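Local coordinates for protein beta-galactosidase (Bacillus circulans subsp. alkalophilus, PDB 3TTY) that hydrolyses terminal beta-D-galactosyl residues of beta-galactosides through a TIM-barrel glycoside hydrolase domain, and binds galactose and a zinc ion held by four cysteines, at residues A[160-171]-A[217-227]. Residues are numbered along the deposited sequence; the frame is centred on the assembly and turned at random.
With ZN (zinc ion), chain G.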
ATOM      1  N   CYS A 160       4.087  -2.413  29.128  1.00 15.74           N
ATOM      2  CA  CYS A 160       4.403  -3.663  28.467  1.00 13.39           C
ATOM      3  C   CYS A 160       5.906  -3.771  28.313  1.00 16.03           C
ATOM      4  O   CYS A 160       6.472  -4.837  28.505  1.00 16.18           O
ATOM      5  CB  CYS A 160       3.701  -3.781  27.112  1.00 11.80           C
ATOM      6  SG  CYS A 160       1.953  -4.214  27.264  1.00 16.93           S
ATOM      7  N   GLU A 161       6.553  -2.658  27.988  1.00 14.79           N
ATOM      8  CA  GLU A 161       7.990  -2.675  27.756  1.00 16.91           C
ATOM      9  C   GLU A 161       8.722  -3.066  29.041  1.00 17.76           C
ATOM     10  O   GLU A 161       9.568  -3.967  29.033  1.00 15.89           O
ATOM     11  CB  GLU A 161       8.476  -1.320  27.235  1.00 16.40           C
ATOM     12  CG  GLU A 161       9.840  -1.357  26.596  1.00 19.13           C
ATOM     13  CD  GLU A 161      10.075  -0.171  25.678  1.00 21.27           C
ATOM     14  OE1 GLU A 161      10.234  -0.398  24.456  1.00 17.30           O
ATOM     15  OE2 GLU A 161      10.097   0.977  26.184  1.00 24.83           O
ATOM     16  N   LYS A 162       8.376  -2.410  30.149  1.00 14.63           N
ATOM     17  CA  LYS A 162       8.970  -2.754  31.438  1.00 17.25           C
ATOM     18  C   LYS A 162       8.670  -4.193  31.836  1.00 17.33           C
ATOM     19  O   LYS A 162       9.520  -4.899  32.379  1.00 17.13           O
ATOM     20  CB  LYS A 162       8.464  -1.836  32.539  1.00 15.91           C
ATOM     21  CG  LYS A 162       8.827  -0.373  32.383  1.00 16.81           C
ATOM     22  CD  LYS A 162       8.206   0.370  33.537  1.00 20.47           C
ATOM     23  CE  LYS A 162       8.233   1.869  33.368  1.00 28.37           C
ATOM     24  NZ  LYS A 162       7.336   2.454  34.416  1.00 27.73           N
ATOM     25  N   GLN A 163       7.449  -4.627  31.579  1.00 17.48           N
ATOM     26  CA  GLN A 163       7.064  -5.965  31.993  1.00 18.23           C
ATOM     27  C   GLN A 163       7.721  -6.999  31.071  1.00 16.40           C
ATOM     28  O   GLN A 163       8.067  -8.091  31.509  1.00 19.36           O
ATOM     29  CB  GLN A 163       5.538  -6.089  32.059  1.00 14.76           C
ATOM     30  CG  GLN A 163       5.040  -7.390  32.649  1.00 21.10           C
ATOM     31  CD  GLN A 163       5.606  -7.696  34.043  1.00 27.69           C
ATOM     32  OE1 GLN A 163       5.895  -6.790  34.848  1.00 20.61           O
ATOM     33  NE2 GLN A 163       5.754  -8.986  34.332  1.00 17.45           N
ATOM     34  N   PHE A 164       7.931  -6.639  29.808  1.00 13.68           N
ATOM     35  CA  PHE A 164       8.735  -7.458  28.901  1.00 15.99           C
ATOM     36  C   PHE A 164      10.094  -7.823  29.527  1.00 16.78           C
ATOM     37  O   PHE A 164      10.557  -8.964  29.432  1.00 14.26           O
ATOM     38  CB  PHE A 164       8.962  -6.719  27.577  1.00 14.50           C
ATOM     39  CG  PHE A 164       9.639  -7.552  26.509  1.00 14.43           C
ATOM     40  CD1 PHE A 164       9.307  -8.895  26.330  1.00 15.16           C
ATOM     41  CD2 PHE A 164      10.575  -6.980  25.657  1.00 13.96           C
ATOM     42  CE1 PHE A 164       9.918  -9.658  25.327  1.00 14.32           C
ATOM     43  CE2 PHE A 164      11.179  -7.730  24.655  1.00 13.16           C
ATOM     44  CZ  PHE A 164      10.856  -9.068  24.487  1.00 11.45           C
ATOM     45  N   ARG A 165      10.722  -6.846  30.169  1.00 16.45           N
ATOM     46  CA  ARG A 165      12.039  -7.055  30.760  1.00 17.58           C
ATOM     47  C   ARG A 165      11.962  -8.031  31.921  1.00 18.65           C
ATOM     48  O   ARG A 165      12.855  -8.861  32.086  1.00 16.02           O
ATOM     49  CB  ARG A 165      12.669  -5.725  31.197  1.00 13.64           C
ATOM     50  CG  ARG A 165      12.821  -4.763  30.041  1.00 14.08           C
ATOM     51  CD  ARG A 165      13.332  -3.400  30.471  1.00 18.42           C
ATOM     52  NE  ARG A 165      13.453  -2.499  29.331  1.00 12.06           N
ATOM     53  CZ  ARG A 165      12.879  -1.303  29.261  1.00 18.78           C
ATOM     54  NH1 ARG A 165      12.151  -0.865  30.273  1.00 17.79           N
ATOM     55  NH2 ARG A 165      13.041  -0.541  28.179  1.00 17.87           N
ATOM     56  N   VAL A 166      10.897  -7.925  32.716  1.00 17.91           N
ATOM     57  CA  VAL A 166      10.700  -8.822  33.853  1.00 16.04           C
ATOM     58  C   VAL A 166      10.517 -10.229  33.314  1.00 17.82           C
ATOM     59  O   VAL A 166      11.085 -11.187  33.825  1.00 17.90           O
ATOM     60  CB  VAL A 166       9.460  -8.402  34.689  1.00 20.93           C
ATOM     61  CG1 VAL A 166       9.161  -9.425  35.787  1.00 16.00           C
ATOM     62  CG2 VAL A 166       9.658  -6.990  35.292  1.00 16.39           C
ATOM     63  N   TRP A 167       9.731 -10.338  32.250  1.00 19.64           N
ATOM     64  CA  TRP A 167       9.438 -11.625  31.624  1.00 18.20           C
ATOM     65  C   TRP A 167      10.701 -12.283  31.043  1.00 18.43           C
ATOM     66  O   TRP A 167      10.811 -13.508  30.977  1.00 19.27           O
ATOM     67  CB  TRP A 167       8.376 -11.415  30.544  1.00 17.69           C
ATOM     68  CG  TRP A 167       7.911 -12.650  29.824  1.00 17.09           C
ATOM     69  CD1 TRP A 167       6.813 -13.408  30.113  1.00 16.71           C
ATOM     70  CD2 TRP A 167       8.517 -13.246  28.683  1.00 15.03           C
ATOM     71  NE1 TRP A 167       6.697 -14.439  29.215  1.00 15.62           N
ATOM     72  CE2 TRP A 167       7.733 -14.365  28.326  1.00 17.16           C
ATOM     73  CE3 TRP A 167       9.643 -12.938  27.915  1.00 15.62           C
ATOM     74  CZ2 TRP A 167       8.049 -15.183  27.245  1.00 18.89           C
ATOM     75  CZ3 TRP A 167       9.957 -13.757  26.847  1.00 17.25           C
ATOM     76  CH2 TRP A 167       9.166 -14.866  26.523  1.00 17.15           C
ATOM     77  N   LEU A 168      11.649 -11.456  30.620  1.00 18.11           N
ATOM     78  CA  LEU A 168      12.928 -11.942  30.113  1.00 16.19           C
ATOM     79  C   LEU A 168      13.863 -12.355  31.255  1.00 18.06           C
ATOM     80  O   LEU A 168      14.636 -13.305  31.119  1.00 19.69           O
ATOM     81  CB  LEU A 168      13.578 -10.870  29.237  1.00 14.73           C
ATOM     82  CG  LEU A 168      12.804 -10.581  27.944  1.00 17.03           C
ATOM     83  CD1 LEU A 168      13.140  -9.216  27.377  1.00 14.50           C
ATOM     84  CD2 LEU A 168      13.062 -11.676  26.917  1.00 13.23           C
ATOM     85  N   LYS A 169      13.790 -11.651  32.380  1.00 14.02           N
ATOM     86  CA  LYS A 169      14.540 -12.057  33.569  1.00 21.05           C
ATOM     87  C   LYS A 169      14.055 -13.432  34.069  1.00 21.59           C
ATOM     88  O   LYS A 169      14.848 -14.264  34.499  1.00 19.39           O
ATOM     89  CB  LYS A 169      14.415 -11.000  34.673  1.00 16.30           C
ATOM     90  CG  LYS A 169      14.941  -9.629  34.259  1.00 21.60           C
ATOM     91  CD  LYS A 169      14.626  -8.525  35.286  1.00 17.73           C
ATOM     92  CE  LYS A 169      14.838  -7.133  34.671  1.00 16.68           C
ATOM     93  NZ  LYS A 169      14.711  -6.024  35.677  1.00 23.73           N
ATOM     94  N   GLU A 170      12.749 -13.670  33.988  1.00 17.03           N
ATOM     95  CA  GLU A 170      12.190 -14.949  34.387  1.00 19.52           C
ATOM     96  C   GLU A 170      12.579 -16.036  33.406  1.00 21.40           C
ATOM     97  O   GLU A 170      12.848 -17.163  33.801  1.00 24.80           O
ATOM     98  CB  GLU A 170      10.667 -14.873  34.499  1.00 20.69           C
ATOM     99  CG  GLU A 170      10.187 -13.639  35.247  1.00 29.76           C
ATOM    100  CD  GLU A 170       9.016 -13.898  36.164  1.00 48.17           C
ATOM    101  OE1 GLU A 170       7.931 -13.306  35.921  1.00 46.15           O
ATOM    102  OE2 GLU A 170       9.195 -14.669  37.142  1.00 55.09           O
ATOM    103  N   ARG A 171      12.617 -15.701  32.122  1.00 19.25           N
ATOM    104  CA  ARG A 171      12.869 -16.717  31.117  1.00 18.62           C
ATOM    105  C   ARG A 171      14.344 -17.113  31.110  1.00 23.48           C
ATOM    106  O   ARG A 171      14.674 -18.304  31.137  1.00 17.74           O
ATOM    107  CB  ARG A 171      12.435 -16.245  29.725  1.00 19.97           C
ATOM    108  CG  ARG A 171      12.474 -17.339  28.654  1.00 18.72           C
ATOM    109  CD  ARG A 171      11.918 -16.840  27.314  1.00 21.11           C
ATOM    110  NE  ARG A 171      12.085 -17.828  26.249  1.00 22.90           N
ATOM    111  CZ  ARG A 171      11.183 -18.764  25.946  1.00 27.52           C
ATOM    112  NH1 ARG A 171      10.031 -18.834  26.607  1.00 21.40           N
ATOM    113  NH2 ARG A 171      11.423 -19.623  24.965  1.00 29.33           N
ATOM    114  N   ILE A 217      14.113 -11.475  19.474  1.00 16.66           N
ATOM    115  CA  ILE A 217      13.377 -10.471  20.227  1.00 14.44           C
ATOM    116  C   ILE A 217      11.890 -10.464  19.824  1.00 14.98           C
ATOM    117  O   ILE A 217      11.004 -10.506  20.667  1.00 13.96           O
ATOM    118  CB  ILE A 217      14.006  -9.085  20.003  1.00 16.90           C
ATOM    119  CG1 ILE A 217      15.482  -9.115  20.405  1.00 19.48           C
ATOM    120  CG2 ILE A 217      13.259  -8.018  20.782  1.00 15.77           C
ATOM    121  CD1 ILE A 217      16.192  -7.774  20.264  1.00 20.14           C
ATOM    122  N   SER A 218      11.632 -10.423  18.523  1.00 17.11           N
ATOM    123  CA  SER A 218      10.273 -10.404  18.002  1.00 14.81           C
ATOM    124  C   SER A 218       9.498 -11.635  18.449  1.00 16.71           C
ATOM    125  O   SER A 218       8.331 -11.546  18.833  1.00 17.59           O
ATOM    126  CB  SER A 218      10.314 -10.340  16.483  1.00 14.58           C
ATOM    127  OG  SER A 218      10.875  -9.112  16.056  1.00 14.78           O
ATOM    128  N   LEU A 219      10.157 -12.785  18.401  1.00 14.95           N
ATOM    129  CA  LEU A 219       9.547 -14.043  18.802  1.00 14.35           C
ATOM    130  C   LEU A 219       9.151 -14.019  20.277  1.00 17.15           C
ATOM    131  O   LEU A 219       8.015 -14.326  20.616  1.00 17.48           O
ATOM    132  CB  LEU A 219      10.505 -15.202  18.524  1.00 15.70           C
ATOM    133  CG  LEU A 219      10.050 -16.623  18.862  1.00 17.87           C
ATOM    134  CD1 LEU A 219       8.682 -16.900  18.279  1.00 16.88           C
ATOM    135  CD2 LEU A 219      11.083 -17.655  18.363  1.00 18.63           C
ATOM    136  N   ASP A 220      10.098 -13.652  21.143  1.00 16.28           N
ATOM    137  CA  ASP A 220       9.838 -13.517  22.575  1.00 18.27           C
ATOM    138  C   ASP A 220       8.781 -12.492  22.923  1.00 14.93           C
ATOM    139  O   ASP A 220       8.051 -12.670  23.884  1.00 16.31           O
ATOM    140  CB  ASP A 220      11.118 -13.196  23.359  1.00 16.57           C
ATOM    141  CG  ASP A 220      11.991 -14.421  23.569  1.00 18.33           C
ATOM    142  OD1 ASP A 220      13.152 -14.255  23.996  1.00 17.87           O
ATOM    143  OD2 ASP A 220      11.523 -15.546  23.276  1.00 15.37           O
ATOM    144  N   TYR A 221       8.702 -11.408  22.167  1.00 15.40           N
ATOM    145  CA  TYR A 221       7.708 -10.400  22.502  1.00 15.95           C
ATOM    146  C   TYR A 221       6.290 -10.927  22.227  1.00 16.19           C
ATOM    147  O   TYR A 221       5.351 -10.679  22.999  1.00 13.27           O
ATOM    148  CB  TYR A 221       7.982  -9.090  21.761  1.00 15.90           C
ATOM    149  CG  TYR A 221       7.270  -7.923  22.397  1.00 15.66           C
ATOM    150  CD1 TYR A 221       7.773  -7.321  23.554  1.00 13.98           C
ATOM    151  CD2 TYR A 221       6.087  -7.424  21.849  1.00 13.57           C
ATOM    152  CE1 TYR A 221       7.115  -6.249  24.146  1.00 14.91           C
ATOM    153  CE2 TYR A 221       5.429  -6.356  22.429  1.00 12.84           C
ATOM    154  CZ  TYR A 221       5.942  -5.781  23.577  1.00 11.60           C
ATOM    155  OH  TYR A 221       5.279  -4.732  24.148  1.00 13.37           O
ATOM    156  N   ARG A 222       6.147 -11.679  21.137  1.00 14.76           N
ATOM    157  CA  ARG A 222       4.875 -12.311  20.829  1.00 17.20           C
ATOM    158  C   ARG A 222       4.502 -13.347  21.898  1.00 20.27           C
ATOM    159  O   ARG A 222       3.345 -13.411  22.322  1.00 17.28           O
ATOM    160  CB  ARG A 222       4.888 -12.897  19.410  1.00 18.19           C
ATOM    161  CG  ARG A 222       4.779 -11.826  18.329  1.00 16.70           C
ATOM    162  CD  ARG A 222       5.427 -12.221  17.006  1.00 21.27           C
ATOM    163  NE  ARG A 222       5.235 -11.186  15.983  1.00 25.86           N
ATOM    164  CZ  ARG A 222       5.938 -10.053  15.916  1.00 26.04           C
ATOM    165  NH1 ARG A 222       6.890  -9.802  16.810  1.00 19.36           N
ATOM    166  NH2 ARG A 222       5.687  -9.163  14.961  1.00 23.74           N
ATOM    167  N   ARG A 223       5.473 -14.131  22.371  1.00 16.31           N
ATOM    168  CA  ARG A 223       5.192 -15.024  23.498  1.00 17.48           C
ATOM    169  C   ARG A 223       4.669 -14.205  24.679  1.00 17.21           C
ATOM    170  O   ARG A 223       3.670 -14.552  25.300  1.00 16.80           O
ATOM    171  CB  ARG A 223       6.438 -15.797  23.932  1.00 17.06           C
ATOM    172  CG  ARG A 223       7.030 -16.699  22.888  1.00 18.31           C
ATOM    173  CD  ARG A 223       8.327 -17.343  23.369  1.00 15.75           C
ATOM    174  NE  ARG A 223       8.598 -18.588  22.648  1.00 16.65           N
ATOM    175  CZ  ARG A 223       9.760 -18.919  22.096  1.00 19.91           C
ATOM    176  NH1 ARG A 223      10.804 -18.098  22.177  1.00 16.10           N
ATOM    177  NH2 ARG A 223       9.877 -20.082  21.454  1.00 15.02           N
ATOM    178  N   PHE A 224       5.364 -13.110  24.967  1.00 16.63           N
ATOM    179  CA  PHE A 224       5.092 -12.262  26.120  1.00 14.70           C
ATOM    180  C   PHE A 224       3.700 -11.632  26.065  1.00 15.39           C
ATOM    181  O   PHE A 224       2.927 -11.688  27.032  1.00 15.17           O
ATOM    182  CB  PHE A 224       6.190 -11.186  26.206  1.00 15.46           C
ATOM    183  CG  PHE A 224       5.845 -10.025  27.088  1.00 12.84           C
ATOM    184  CD1 PHE A 224       5.649 -10.204  28.449  1.00 15.20           C
ATOM    185  CD2 PHE A 224       5.732  -8.756  26.560  1.00 12.98           C
ATOM    186  CE1 PHE A 224       5.323  -9.129  29.270  1.00 13.85           C
ATOM    187  CE2 PHE A 224       5.401  -7.677  27.367  1.00 13.15           C
ATOM    188  CZ  PHE A 224       5.197  -7.864  28.727  1.00 14.37           C
ATOM    189  N   GLN A 225       3.384 -11.019  24.927  1.00 17.12           N
ATOM    190  CA  GLN A 225       2.062 -10.435  24.704  1.00 13.44           C
ATOM    191  C   GLN A 225       0.959 -11.483  24.860  1.00 14.42           C
ATOM    192  O   GLN A 225      -0.047 -11.254  25.523  1.00 14.35           O
ATOM    193  CB  GLN A 225       2.005  -9.784  23.320  1.00 15.70           C
ATOM    194  CG  GLN A 225       2.714  -8.423  23.263  1.00 12.69           C
ATOM    195  CD  GLN A 225       2.032  -7.400  24.143  1.00 14.61           C
ATOM    196  OE1 GLN A 225       0.915  -6.972  23.857  1.00 17.50           O
ATOM    197  NE2 GLN A 225       2.688  -7.015  25.231  1.00 13.64           N
ATOM    198  N   SER A 226       1.170 -12.646  24.258  1.00 16.43           N
ATOM    199  CA  SER A 226       0.236 -13.739  24.401  1.00 13.06           C
ATOM    200  C   SER A 226       0.106 -14.122  25.884  1.00 18.56           C
ATOM    201  O   SER A 226      -1.006 -14.182  26.402  1.00 19.83           O
ATOM    202  CB  SER A 226       0.665 -14.914  23.533  1.00 13.89           C
ATOM    203  OG  SER A 226      -0.288 -15.957  23.584  1.00 16.93           O
ATOM    204  N   ASP A 227       1.232 -14.337  26.574  1.00 15.30           N
ATOM    205  CA  ASP A 227       1.203 -14.642  28.006  1.00 16.84           C
ATOM    206  C   ASP A 227       0.461 -13.573  28.824  1.00 17.54           C
ATOM    207  O   ASP A 227      -0.281 -13.916  29.734  1.00 19.23           O
ATOM    208  CB  ASP A 227       2.618 -14.818  28.596  1.00 16.05           C
ATOM    209  CG  ASP A 227       3.302 -16.091  28.139  1.00 25.44           C
ATOM    210  OD1 ASP A 227       2.735 -16.810  27.289  1.00 33.86           O
ATOM    211  OD2 ASP A 227       4.430 -16.371  28.618  1.00 29.36           O
TER
HETATM  212 ZN    ZN G 676       0.786  -2.225  27.215  1.00 17.89          ZN
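Where F164 meets F224, the helices of 160-171 and 217-227 come within 10.4 Å axis to axis, and their N-to-C directions differ by 103°. The F224 ring lies under the backbone of 160-171: CA of F164 stands 3.7 Å from the ring centroid, a CH-pi contact over one face. F164 fits as a knob among I217, D220, Y221 and F224. Y221 brings its ring edge, at CD1, over the centre of the F164 face, T-shaped with planes at 82°, while CD1 of L168 covers the opposite face. With CG anti to the backbone N (chi1 -178°), W167 reaches across the second helix; CB of F224 sits over its five-membered ring, and its NE1 gives a near-straight 3.0 Å bond to OD2 of D227, on the anti side and tilted out of the carboxylate plane, while K264 pairs with OD1. R171 lays its guanidinium on that of R223, planes nearly parallel; OD2 of D220 accepts from R223 NH1 at 2.9 Å and E406 pairs with R223 NE, so these two carboxylates probably offset the clustered positive charge; E493 O bonds R223 NH2, and Y172 OH bonds D220 OD1. Q225, whose amide has its outside polar partner in C155, donates from NE2 to C160 SG at 3.5 Å. That sulfur binds zinc with C115, C155 and C157, so the bond is consistent with second-shell stabilisation of a thiolate, linking the four-cysteine zinc site to helix 215-243.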